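Local atomic coordinates of DNA polymerase (Bacillus phage phi29, PDB entry 2PY5), a protein that replicates viral DNA by protein-primed, strand-displacing synthesis with high processivity and fidelity, and proofreads with a 3'-5' exonuclease activity. Residues P255-Y265 with T357-D365; A190-F198 with L384-F393. The protein carries 2 engineered substitutions. All coordinates share one frame; numbering follows the deposited sequence.

Contact 1. Residues P255-Y265 with T357-D365. With EDO (1,2-ethanediol), chain T; EDO (1,2-ethanediol), chain N; EDO (1,2-ethanediol), chain I.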
loop_
_atom_site.group_PDB
_atom_site.type_symbol
_atom_site.label_atom_id
_atom_site.label_comp_id
_atom_site.label_asym_id
_atom_site.label_seq_id
_atom_site.Cartn_x
_atom_site.Cartn_y
_atom_site.Cartn_z
ATOM N N PRO F 255 -4.824 13.029 4.298
ATOM C CA PRO F 255 -4.325 14.321 4.761
ATOM C C PRO F 255 -5.427 15.308 5.170
ATOM O O PRO F 255 -5.238 16.095 6.121
ATOM C CB PRO F 255 -3.532 14.840 3.555
ATOM C CG PRO F 255 -3.033 13.619 2.904
ATOM C CD PRO F 255 -4.230 12.672 2.997
ATOM N N ALA F 256 -6.564 15.307 4.466
ATOM C CA ALA F 256 -7.669 16.187 4.825
ATOM C C ALA F 256 -8.186 15.884 6.236
ATOM O O ALA F 256 -8.460 16.807 6.997
ATOM C CB ALA F 256 -8.805 16.091 3.816
ATOM N N GLN F 257 -8.314 14.613 6.588
ATOM C CA GLN F 257 -8.763 14.280 7.961
ATOM C C GLN F 257 -7.745 14.742 9.004
ATOM O O GLN F 257 -8.093 15.302 10.053
ATOM C CB GLN F 257 -9.035 12.785 8.145
ATOM C CG GLN F 257 -9.930 12.144 7.113
ATOM C CD GLN F 257 -11.107 12.974 6.740
ATOM O OE1 GLN F 257 -11.922 13.349 7.586
ATOM N NE2 GLN F 257 -11.218 13.294 5.444
ATOM N N MET F 258 -6.476 14.505 8.699
ATOM C CA MET F 258 -5.376 14.919 9.579
ATOM C C MET F 258 -5.340 16.434 9.783
ATOM O O MET F 258 -5.025 16.922 10.874
ATOM C CB MET F 258 -4.055 14.385 9.015
ATOM C CG MET F 258 -4.055 12.865 8.976
ATOM S SD MET F 258 -2.773 12.174 7.912
ATOM C CE MET F 258 -1.493 12.345 9.012
ATOM N N TYR F 259 -5.696 17.184 8.743
ATOM C CA TYR F 259 -5.588 18.627 8.793
ATOM C C TYR F 259 -6.673 19.269 9.642
ATOM O O TYR F 259 -6.413 20.279 10.283
ATOM C CB TYR F 259 -5.659 19.207 7.379
ATOM C CG TYR F 259 -5.043 20.583 7.244
ATOM C CD1 TYR F 259 -5.832 21.716 7.166
ATOM C CD2 TYR F 259 -3.663 20.738 7.187
ATOM C CE1 TYR F 259 -5.256 22.997 7.046
ATOM C CE2 TYR F 259 -3.079 21.986 7.043
ATOM C CZ TYR F 259 -3.878 23.118 6.986
ATOM O OH TYR F 259 -3.305 24.349 6.841
ATOM N N SER F 260 -7.880 18.682 9.668
ATOM C CA SER F 260 -9.020 19.401 10.255
ATOM C C SER F 260 -9.851 18.669 11.299
ATOM O O SER F 260 -10.608 19.327 12.027
ATOM C CB SER F 260 -9.949 19.918 9.156
ATOM O OG SER F 260 -10.652 18.876 8.538
ATOM N N ARG F 261 -9.696 17.357 11.438
ATOM C CA ARG F 261 -10.534 16.628 12.376
ATOM C C ARG F 261 -10.003 16.601 13.799
ATOM O O ARG F 261 -8.816 16.757 14.031
ATOM C CB ARG F 261 -10.773 15.177 11.932
ATOM C CG ARG F 261 -11.422 15.060 10.574
ATOM C CD ARG F 261 -12.873 15.464 10.562
ATOM N NE ARG F 261 -13.529 14.970 9.354
ATOM C CZ ARG F 261 -14.793 15.175 9.029
ATOM N NH1 ARG F 261 -15.594 15.895 9.813
ATOM N NH2 ARG F 261 -15.275 14.650 7.907
ATOM N N LEU F 262 -10.917 16.429 14.744
ATOM C CA LEU F 262 -10.554 16.206 16.141
ATOM C C LEU F 262 -9.898 14.843 16.278
ATOM O O LEU F 262 -10.519 13.822 15.980
ATOM C CB LEU F 262 -11.795 16.278 17.025
ATOM C CG LEU F 262 -11.581 16.273 18.529
ATOM C CD1 LEU F 262 -10.813 17.535 19.002
ATOM C CD2 LEU F 262 -12.941 16.161 19.219
ATOM N N LEU F 263 -8.662 14.820 16.758
ATOM C CA LEU F 263 -7.864 13.593 16.806
ATOM C C LEU F 263 -7.255 13.366 18.187
ATOM O O LEU F 263 -6.982 14.327 18.923
ATOM C CB LEU F 263 -6.786 13.602 15.729
ATOM C CG LEU F 263 -7.257 13.645 14.272
ATOM C CD1 LEU F 263 -6.120 13.935 13.299
ATOM C CD2 LEU F 263 -7.952 12.310 13.953
ATOM N N PRO F 264 -7.041 12.102 18.556
ATOM C CA PRO F 264 -6.626 11.772 19.917
ATOM C C PRO F 264 -5.145 11.974 20.184
ATOM O O PRO F 264 -4.303 11.805 19.288
ATOM C CB PRO F 264 -6.958 10.271 19.994
ATOM C CG PRO F 264 -6.669 9.806 18.634
ATOM C CD PRO F 264 -7.217 10.873 17.747
ATOM N N TYR F 265 -4.819 12.273 21.444
ATOM C CA TYR F 265 -3.435 12.269 21.897
ATOM C C TYR F 265 -3.379 11.932 23.393
ATOM O O TYR F 265 -4.422 11.880 24.095
ATOM C CB TYR F 265 -2.755 13.622 21.606
ATOM C CG TYR F 265 -3.186 14.736 22.523
ATOM C CD1 TYR F 265 -2.456 15.035 23.674
ATOM C CD2 TYR F 265 -4.323 15.482 22.258
ATOM C CE1 TYR F 265 -2.855 16.044 24.531
ATOM C CE2 TYR F 265 -4.731 16.518 23.135
ATOM C CZ TYR F 265 -4.000 16.758 24.266
ATOM O OH TYR F 265 -4.387 17.793 25.132
ATOM N N THR F 357 -7.344 19.444 17.355
ATOM C CA THR F 357 -7.112 19.615 15.939
ATOM C C THR F 357 -5.733 20.217 15.783
ATOM O O THR F 357 -5.161 20.724 16.754
ATOM C CB THR F 357 -8.171 20.532 15.297
ATOM O OG1 THR F 357 -8.068 21.865 15.846
ATOM C CG2 THR F 357 -9.557 19.962 15.514
ATOM N N GLY F 358 -5.188 20.164 14.573
ATOM C CA GLY F 358 -3.989 20.921 14.247
ATOM C C GLY F 358 -2.619 20.284 14.441
ATOM O O GLY F 358 -1.597 20.926 14.155
ATOM N N LEU F 359 -2.571 19.038 14.920
ATOM C CA LEU F 359 -1.277 18.383 15.163
ATOM C C LEU F 359 -0.455 18.216 13.891
ATOM O O LEU F 359 0.771 18.156 13.963
ATOM C CB LEU F 359 -1.450 17.025 15.863
ATOM C CG LEU F 359 -1.816 17.108 17.342
ATOM C CD1 LEU F 359 -2.402 15.787 17.824
ATOM C CD2 LEU F 359 -0.600 17.485 18.173
ATOM N N PHE F 360 -1.126 18.152 12.730
ATOM C CA PHE F 360 -0.459 17.912 11.451
ATOM C C PHE F 360 -0.361 19.127 10.541
ATOM O O PHE F 360 0.134 19.006 9.417
ATOM C CB PHE F 360 -1.169 16.777 10.700
ATOM C CG PHE F 360 -1.193 15.495 11.451
ATOM C CD1 PHE F 360 -2.287 15.141 12.223
ATOM C CD2 PHE F 360 -0.099 14.664 11.426
ATOM C CE1 PHE F 360 -2.287 13.952 12.899
ATOM C CE2 PHE F 360 -0.094 13.478 12.136
ATOM C CZ PHE F 360 -1.195 13.131 12.864
ATOM N N LYS F 361 -0.790 20.291 11.026
ATOM C CA LYS F 361 -0.886 21.482 10.189
ATOM C C LYS F 361 0.447 21.821 9.521
ATOM O O LYS F 361 0.521 21.972 8.305
ATOM C CB LYS F 361 -1.332 22.682 10.998
ATOM C CG LYS F 361 -1.472 23.921 10.152
ATOM C CD LYS F 361 -2.139 25.029 10.914
ATOM C CE LYS F 361 -1.837 26.371 10.305
ATOM N NZ LYS F 361 -2.199 26.453 8.862
ATOM N N ASP F 362 1.502 21.957 10.323
ATOM C CA ASP F 362 2.779 22.425 9.782
ATOM C C ASP F 362 3.393 21.416 8.811
ATOM O O ASP F 362 3.990 21.805 7.814
ATOM C CB ASP F 362 3.766 22.769 10.904
ATOM C CG ASP F 362 3.355 24.003 11.707
ATOM O OD1 ASP F 362 2.528 24.817 11.228
ATOM O OD2 ASP F 362 3.895 24.172 12.826
ATOM N N PHE F 363 3.251 20.130 9.099
ATOM C CA PHE F 363 3.792 19.075 8.219
ATOM C C PHE F 363 3.064 19.077 6.892
ATOM O O PHE F 363 3.668 19.023 5.820
ATOM C CB PHE F 363 3.629 17.702 8.887
ATOM C CG PHE F 363 4.097 16.542 8.038
ATOM C CD1 PHE F 363 5.439 16.194 8.002
ATOM C CD2 PHE F 363 3.196 15.795 7.272
ATOM C CE1 PHE F 363 5.886 15.123 7.211
ATOM C CE2 PHE F 363 3.647 14.725 6.483
ATOM C CZ PHE F 363 4.982 14.383 6.479
ATOM N N ILE F 364 1.748 19.137 6.963
ATOM C CA ILE F 364 0.953 19.108 5.744
ATOM C C ILE F 364 1.152 20.390 4.937
ATOM O O ILE F 364 1.271 20.344 3.720
ATOM C CB ILE F 364 -0.539 18.827 6.047
ATOM C CG1 ILE F 364 -0.684 17.394 6.574
ATOM C CG2 ILE F 364 -1.407 19.056 4.798
ATOM C CD1 ILE F 364 -2.054 17.033 7.096
ATOM N N ASP F 365 1.198 21.543 5.603
ATOM C CA ASP F 365 1.481 22.804 4.905
ATOM C C ASP F 365 2.816 22.736 4.153
ATOM O O ASP F 365 2.894 23.162 3.002
ATOM C CB ASP F 365 1.503 23.968 5.897
ATOM C CG ASP F 365 0.102 24.392 6.370
ATOM O OD1 ASP F 365 -0.914 23.940 5.787
ATOM O OD2 ASP F 365 0.018 25.205 7.319
HETATM C C1 EDO T . -13.299 16.022 5.112
HETATM O O1 EDO T . -12.677 15.486 3.940
HETATM C C2 EDO T . -12.295 16.814 5.945
HETATM O O2 EDO T . -11.805 17.950 5.216
HETATM C C1 EDO N . -2.177 22.366 3.197
HETATM O O1 EDO N . -1.520 23.622 3.045
HETATM C C2 EDO N . -3.624 22.605 3.587
HETATM O O2 EDO N . -4.406 22.895 2.427
HETATM C C1 EDO I . -12.791 19.788 14.857
HETATM O O1 EDO I . -13.909 19.432 15.678
HETATM C C2 EDO I . -13.255 20.017 13.421
HETATM O O2 EDO I . -12.518 21.074 12.783
HETATM O O HOH W 1 -6.428 17.687 13.185
HETATM O O HOH W 2 -3.721 19.049 11.879
#
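Met258 reaches from helix 253-260 onto Phe360, in the turn just ahead of helix 361-373. Its CB meets both Phe360 CD1 at 3.7 Å and Ile364 CD1 at 3.8 Å. The chain then extends until a bend at chi3 (80°) lays the terminal methyl on the aromatic face, where CE is 3.7 Å from the Phe360 ring centroid. SD stands farther above the same ring, a Met-aromatic contact that a flexible, polarisable side chain makes readily. Leu263 CD1 meets the edge of that ring, and Ile364 CD1 also touches the carbonyl of Pro255.

Nearer the surface, Tyr259 sends its ring past Ile364 CG2 to a polar end. With CG anti to N (chi1 -158°), its hydroxyl meets both the Lys361 amine and the Asp365 carboxylate, giving a proton to Asp365 OD1 over 2.6 Å and accepting one from Lys361 NZ. The lysine NZ also forms a salt bridge to Asp365 OD2 (3.0 Å), so both carboxylate oxygens are used, each through its syn lone pair. An ethanediol molecule lies over one face of the tyrosine.

Backbone polar groups are joined through water: one takes the N-H of Phe360, another that of Gly358, and both lie close to Met258 O. Glycine suits position 358, whose positive phi (91°) begins the type I turn to Lys361.

The contact thus joins the palm helix that carries Tyr254 to the start of the fingers, where Ile364 takes part in DNA and dNTP binding. Accepting bonds from a tyrosine hydroxyl and a lysine probably helps keep Asp365 ionised, and would polarise the hydroxyl.

Contact 2. Residues A190-F198 with L384-F393. With EDO (1,2-ethanediol), chain H; nucleotides of chain C.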
loop_
_atom_site.group_PDB
_atom_site.type_symbol
_atom_site.label_atom_id
_atom_site.label_comp_id
_atom_site.label_asym_id
_atom_site.label_seq_id
_atom_site.Cartn_x
_atom_site.Cartn_y
_atom_site.Cartn_z
ATOM N N ALA F 190 9.381 4.507 2.810
ATOM C CA ALA F 190 8.600 5.746 2.666
ATOM C C ALA F 190 7.919 6.146 3.969
ATOM O O ALA F 190 7.923 7.327 4.353
ATOM C CB ALA F 190 7.582 5.604 1.530
ATOM N N GLY F 191 7.326 5.186 4.690
ATOM C CA GLY F 191 6.667 5.523 5.940
ATOM C C GLY F 191 7.636 6.014 7.012
ATOM O O GLY F 191 7.295 6.895 7.813
ATOM N N SER F 192 8.813 5.407 7.065
ATOM C CA SER F 192 9.833 5.797 8.022
ATOM C C SER F 192 10.266 7.226 7.709
ATOM O O SER F 192 10.449 8.022 8.628
ATOM C CB SER F 192 11.006 4.833 7.954
ATOM O OG SER F 192 11.909 5.031 9.010
ATOM N N ASP F 193 10.370 7.557 6.428
ATOM C CA ASP F 193 10.747 8.926 6.017
ATOM C C ASP F 193 9.661 9.908 6.473
ATOM O O ASP F 193 9.956 11.003 7.014
ATOM C CB ASP F 193 10.929 9.061 4.499
ATOM C CG ASP F 193 12.162 8.379 3.970
ATOM O OD1 ASP F 193 13.191 8.394 4.643
ATOM O OD2 ASP F 193 12.107 7.869 2.823
ATOM N N SER F 194 8.415 9.535 6.252
ATOM C CA SER F 194 7.283 10.396 6.621
ATOM C C SER F 194 7.271 10.666 8.114
ATOM O O SER F 194 7.117 11.806 8.565
ATOM C CB SER F 194 5.946 9.786 6.209
ATOM O OG SER F 194 5.704 9.961 4.836
ATOM N N LEU F 195 7.418 9.620 8.911
ATOM C CA LEU F 195 7.384 9.786 10.358
ATOM C C LEU F 195 8.541 10.632 10.872
ATOM O O LEU F 195 8.351 11.458 11.767
ATOM C CB LEU F 195 7.338 8.422 11.063
ATOM C CG LEU F 195 7.148 8.446 12.577
ATOM C CD1 LEU F 195 5.877 9.173 12.985
ATOM C CD2 LEU F 195 7.180 7.025 13.159
ATOM N N LYS F 196 9.730 10.425 10.318
ATOM C CA LYS F 196 10.900 11.202 10.719
ATOM C C LYS F 196 10.660 12.675 10.400
ATOM O O LYS F 196 10.950 13.548 11.222
ATOM C CB LYS F 196 12.162 10.687 10.034
ATOM C CG LYS F 196 13.432 11.403 10.448
ATOM C CD LYS F 196 13.716 12.601 9.582
ATOM C CE LYS F 196 15.128 13.104 9.803
ATOM N NZ LYS F 196 15.424 14.288 8.969
ATOM N N GLY F 197 10.115 12.942 9.223
ATOM C CA GLY F 197 9.817 14.318 8.792
ATOM C C GLY F 197 8.818 14.993 9.694
ATOM O O GLY F 197 8.984 16.173 10.050
ATOM N N PHE F 198 7.797 14.257 10.077
ATOM C CA PHE F 198 6.806 14.752 11.026
ATOM C C PHE F 198 7.456 15.089 12.366
ATOM O O PHE F 198 7.234 16.175 12.925
ATOM C CB PHE F 198 5.718 13.718 11.209
ATOM C CG PHE F 198 4.682 14.109 12.202
ATOM C CD1 PHE F 198 3.874 15.216 11.988
ATOM C CD2 PHE F 198 4.515 13.376 13.353
ATOM C CE1 PHE F 198 2.908 15.571 12.924
ATOM C CE2 PHE F 198 3.554 13.731 14.295
ATOM C CZ PHE F 198 2.759 14.821 14.078
ATOM N N LEU F 384 4.364 11.334 -1.639
ATOM C CA LEU F 384 4.751 10.196 -0.841
ATOM C C LEU F 384 4.880 10.563 0.640
ATOM O O LEU F 384 4.416 9.831 1.512
ATOM C CB LEU F 384 6.058 9.601 -1.386
ATOM C CG LEU F 384 6.432 8.190 -0.991
ATOM C CD1 LEU F 384 5.365 7.152 -1.361
ATOM C CD2 LEU F 384 7.754 7.861 -1.676
ATOM N N MET F 385 5.462 11.721 0.935
ATOM C CA MET F 385 5.583 12.162 2.325
ATOM C C MET F 385 4.203 12.379 2.970
ATOM O O MET F 385 3.952 11.971 4.098
ATOM C CB MET F 385 6.407 13.445 2.413
ATOM C CG MET F 385 7.901 13.234 2.184
ATOM S SD MET F 385 8.696 12.319 3.501
ATOM C CE MET F 385 8.743 13.531 4.832
ATOM N N LEU F 386 3.305 13.009 2.233
ATOM C CA LEU F 386 1.952 13.276 2.731
ATOM C C LEU F 386 1.157 11.995 2.932
ATOM O O LEU F 386 0.377 11.881 3.877
ATOM C CB LEU F 386 1.217 14.188 1.749
ATOM C CG LEU F 386 1.709 15.635 1.754
ATOM C CD1 LEU F 386 1.256 16.363 0.504
ATOM C CD2 LEU F 386 1.230 16.375 3.018
ATOM N N ASN F 387 1.344 11.042 2.016
ATOM C CA ASN F 387 0.482 9.841 1.950
ATOM C C ASN F 387 0.939 8.715 2.888
ATOM O O ASN F 387 0.136 7.868 3.276
ATOM C CB ASN F 387 0.408 9.315 0.512
ATOM C CG ASN F 387 -0.416 10.203 -0.397
ATOM O OD1 ASN F 387 -1.311 10.916 0.071
ATOM N ND2 ASN F 387 -0.153 10.136 -1.714
ATOM N N SER F 388 2.218 8.705 3.253
ATOM C CA SER F 388 2.823 7.592 3.975
ATOM C C SER F 388 2.905 7.809 5.496
ATOM O O SER F 388 3.411 6.946 6.217
ATOM C CB SER F 388 4.233 7.321 3.426
ATOM O OG SER F 388 4.258 7.138 2.018
ATOM N N LEU F 389 2.352 8.910 5.989
ATOM C CA LEU F 389 2.417 9.205 7.419
ATOM C C LEU F 389 1.383 8.452 8.293
ATOM O O LEU F 389 1.753 7.837 9.302
ATOM C CB LEU F 389 2.266 10.723 7.664
ATOM C CG LEU F 389 2.417 11.139 9.121
ATOM C CD1 LEU F 389 3.700 10.670 9.786
ATOM C CD2 LEU F 389 2.308 12.679 9.198
ATOM N N TYR F 390 0.093 8.501 7.957
ATOM C CA TYR F 390 -0.898 8.048 8.935
ATOM C C TYR F 390 -0.711 6.586 9.309
ATOM O O TYR F 390 -0.908 6.180 10.459
ATOM C CB TYR F 390 -2.351 8.312 8.489
ATOM C CG TYR F 390 -2.965 7.250 7.601
ATOM C CD1 TYR F 390 -3.544 6.110 8.145
ATOM C CD2 TYR F 390 -2.955 7.385 6.230
ATOM C CE1 TYR F 390 -4.090 5.147 7.347
ATOM C CE2 TYR F 390 -3.504 6.412 5.414
ATOM C CZ TYR F 390 -4.061 5.295 5.984
ATOM O OH TYR F 390 -4.629 4.327 5.182
ATOM N N GLY F 391 -0.330 5.783 8.317
ATOM C CA GLY F 391 -0.220 4.354 8.531
ATOM C C GLY F 391 0.810 3.965 9.573
ATOM O O GLY F 391 0.714 2.914 10.190
ATOM N N LYS F 392 1.830 4.797 9.751
ATOM C CA LYS F 392 2.889 4.500 10.717
ATOM C C LYS F 392 2.401 4.575 12.168
ATOM O O LYS F 392 2.962 3.943 13.048
ATOM C CB LYS F 392 4.060 5.440 10.502
ATOM C CG LYS F 392 4.861 5.116 9.243
ATOM C CD LYS F 392 5.757 3.897 9.376
ATOM C CE LYS F 392 7.010 4.149 10.234
ATOM N NZ LYS F 392 7.940 2.974 10.250
ATOM N N PHE F 393 1.354 5.353 12.415
ATOM C CA PHE F 393 0.874 5.500 13.795
ATOM C C PHE F 393 0.364 4.171 14.394
ATOM O O PHE F 393 0.502 3.930 15.589
ATOM C CB PHE F 393 -0.192 6.593 13.877
ATOM C CG PHE F 393 0.382 7.978 13.895
ATOM C CD1 PHE F 393 0.542 8.709 12.728
ATOM C CD2 PHE F 393 0.807 8.530 15.083
ATOM C CE1 PHE F 393 1.105 9.966 12.773
ATOM C CE2 PHE F 393 1.350 9.770 15.129
ATOM C CZ PHE F 393 1.503 10.493 13.975
HETATM C C1 EDO H . -2.288 13.019 -3.197
HETATM O O1 EDO H . -1.929 11.676 -3.574
HETATM C C2 EDO H . -1.020 13.789 -2.827
HETATM O O2 EDO H . -0.648 13.735 -1.433
ATOM P P DC C 4 7.749 0.545 7.550
ATOM O OP1 DC C 4 7.099 0.434 6.228
ATOM O OP2 DC C 4 8.636 1.701 7.880
ATOM O "O5'" DC C 4 6.695 0.481 8.736
ATOM C "C5'" DC C 4 5.660 -0.469 8.675
ATOM C "C4'" DC C 4 4.353 0.204 9.057
ATOM O "O4'" DC C 4 4.007 1.237 8.095
ATOM C "C3'" DC C 4 3.174 -0.751 9.034
ATOM O "O3'" DC C 4 3.114 -1.425 10.263
ATOM C "C2'" DC C 4 2.009 0.189 8.832
ATOM C "C1'" DC C 4 2.609 1.206 7.879
ATOM N N1 DC C 4 2.304 0.897 6.458
ATOM C C2 DC C 4 0.979 1.071 6.017
ATOM O O2 DC C 4 0.100 1.448 6.815
ATOM N N3 DC C 4 0.673 0.808 4.725
ATOM C C4 DC C 4 1.626 0.405 3.888
ATOM N N4 DC C 4 1.263 0.169 2.619
ATOM C C5 DC C 4 2.976 0.229 4.310
ATOM C C6 DC C 4 3.277 0.478 5.589
ATOM P P DA C 3 12.509 1.682 10.554
ATOM O OP1 DA C 3 12.909 2.558 9.435
ATOM O OP2 DA C 3 11.924 2.198 11.835
ATOM O "O5'" DA C 3 11.505 0.570 10.006
ATOM C "C5'" DA C 3 11.661 0.126 8.689
ATOM C "C4'" DA C 3 10.843 -1.139 8.521
ATOM O "O4'" DA C 3 11.396 -2.158 9.377
ATOM C "C3'" DA C 3 9.381 -1.039 8.925
ATOM O "O3'" DA C 3 8.593 -0.799 7.771
ATOM C "C2'" DA C 3 9.059 -2.429 9.488
ATOM C "C1'" DA C 3 10.394 -2.991 9.954
ATOM N N9 DA C 3 10.718 -2.913 11.381
ATOM C C8 DA C 3 10.610 -1.805 12.192
ATOM N N7 DA C 3 11.031 -1.996 13.425
ATOM C C5 DA C 3 11.452 -3.317 13.418
ATOM C C6 DA C 3 12.001 -4.150 14.413
ATOM N N6 DA C 3 12.231 -3.741 15.667
ATOM N N1 DA C 3 12.315 -5.425 14.070
ATOM C C2 DA C 3 12.083 -5.834 12.814
ATOM N N3 DA C 3 11.567 -5.143 11.794
ATOM C C4 DA C 3 11.276 -3.886 12.164
HETATM O O HOH W 3 10.044 4.238 11.704
#
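Gly191 and Ser194 of helix 190-202 press against the last turn of helix 376-387 and the residues that follow: Gly191 CA is 4.8 Å from Ser388 CA, and Ser194 CA 4.9 Å from Met385 CA. Small residues make this closeness possible. Having no side chain, Gly191 leaves room for the methylenes of Lys392. Its CA also makes a CA-H...O contact with Ser388 O at 3.6 Å. Ala190 CB fits against Leu384 CG (3.8 Å). In one of its two conformers, Ser194 OG donates to Met385 O over 2.8 Å, tilted from the carbonyl plane. Ser388 OG bonds back to Leu384 O, so this second hydroxyl is satisfied within its own turn. Met385, bent at chi2 and chi3, curls so that CE reaches Asp193 O. Farther along, Leu389 CD1 packs on Phe198 CB, and Phe393 points its edge toward the Phe198 face in an offset edge-to-face pair, planes at 72°.

Looser packing is found at the partly exposed Leu195, with CD1 4.1 Å from Leu389 CD1 and CD2 as far from Lys392 CE. The DNA side is polar. Lys392, folded by two successive bends (chi2 -75°, chi3 -74°), passes Gly191 O and delivers NZ to OP2 of DC4 of chain C at 2.8 Å. Ser192 OG donates to OP1 of DA3 of chain C at 2.7 Å. One water bridges Lys392 NZ and OP2 of DA3. Lysine and serine thus hold adjacent phosphates.

The 384-393 segment carries the NSLYG sequence of polymerase motif B, with Tyr390 stacked on Tyr254. Helix 190-202 lies against it, flanked by helix 204-210 at Leu195 and Phe198, while helix 361-373 touches Met385 and Leu389 and helix 427-447 touches Tyr390 and Phe393.

How the contacts relate
From the N terminus, the chain leaves the exonuclease domain and enters helix 190-202, where the loop later closed by contact 2 opens. It then builds palm strand 241-250 and helix 253-260, starting the smaller loop of contact 1. Residues 266-356, which include several antiparallel strands, return it to 357-365 and close contact 1; helices 361-373 and 376-387 of the fingers then lead to 384-393, closing contact 2. Contact 1 is therefore nested within contact 2, without crossing. The two meet directly: Phe360 CD2 lies 3.5 Å from Phe198 CE1, and Phe363 packs near Met385. Together they tie palm, fingers and the linker from the exonuclease domain together.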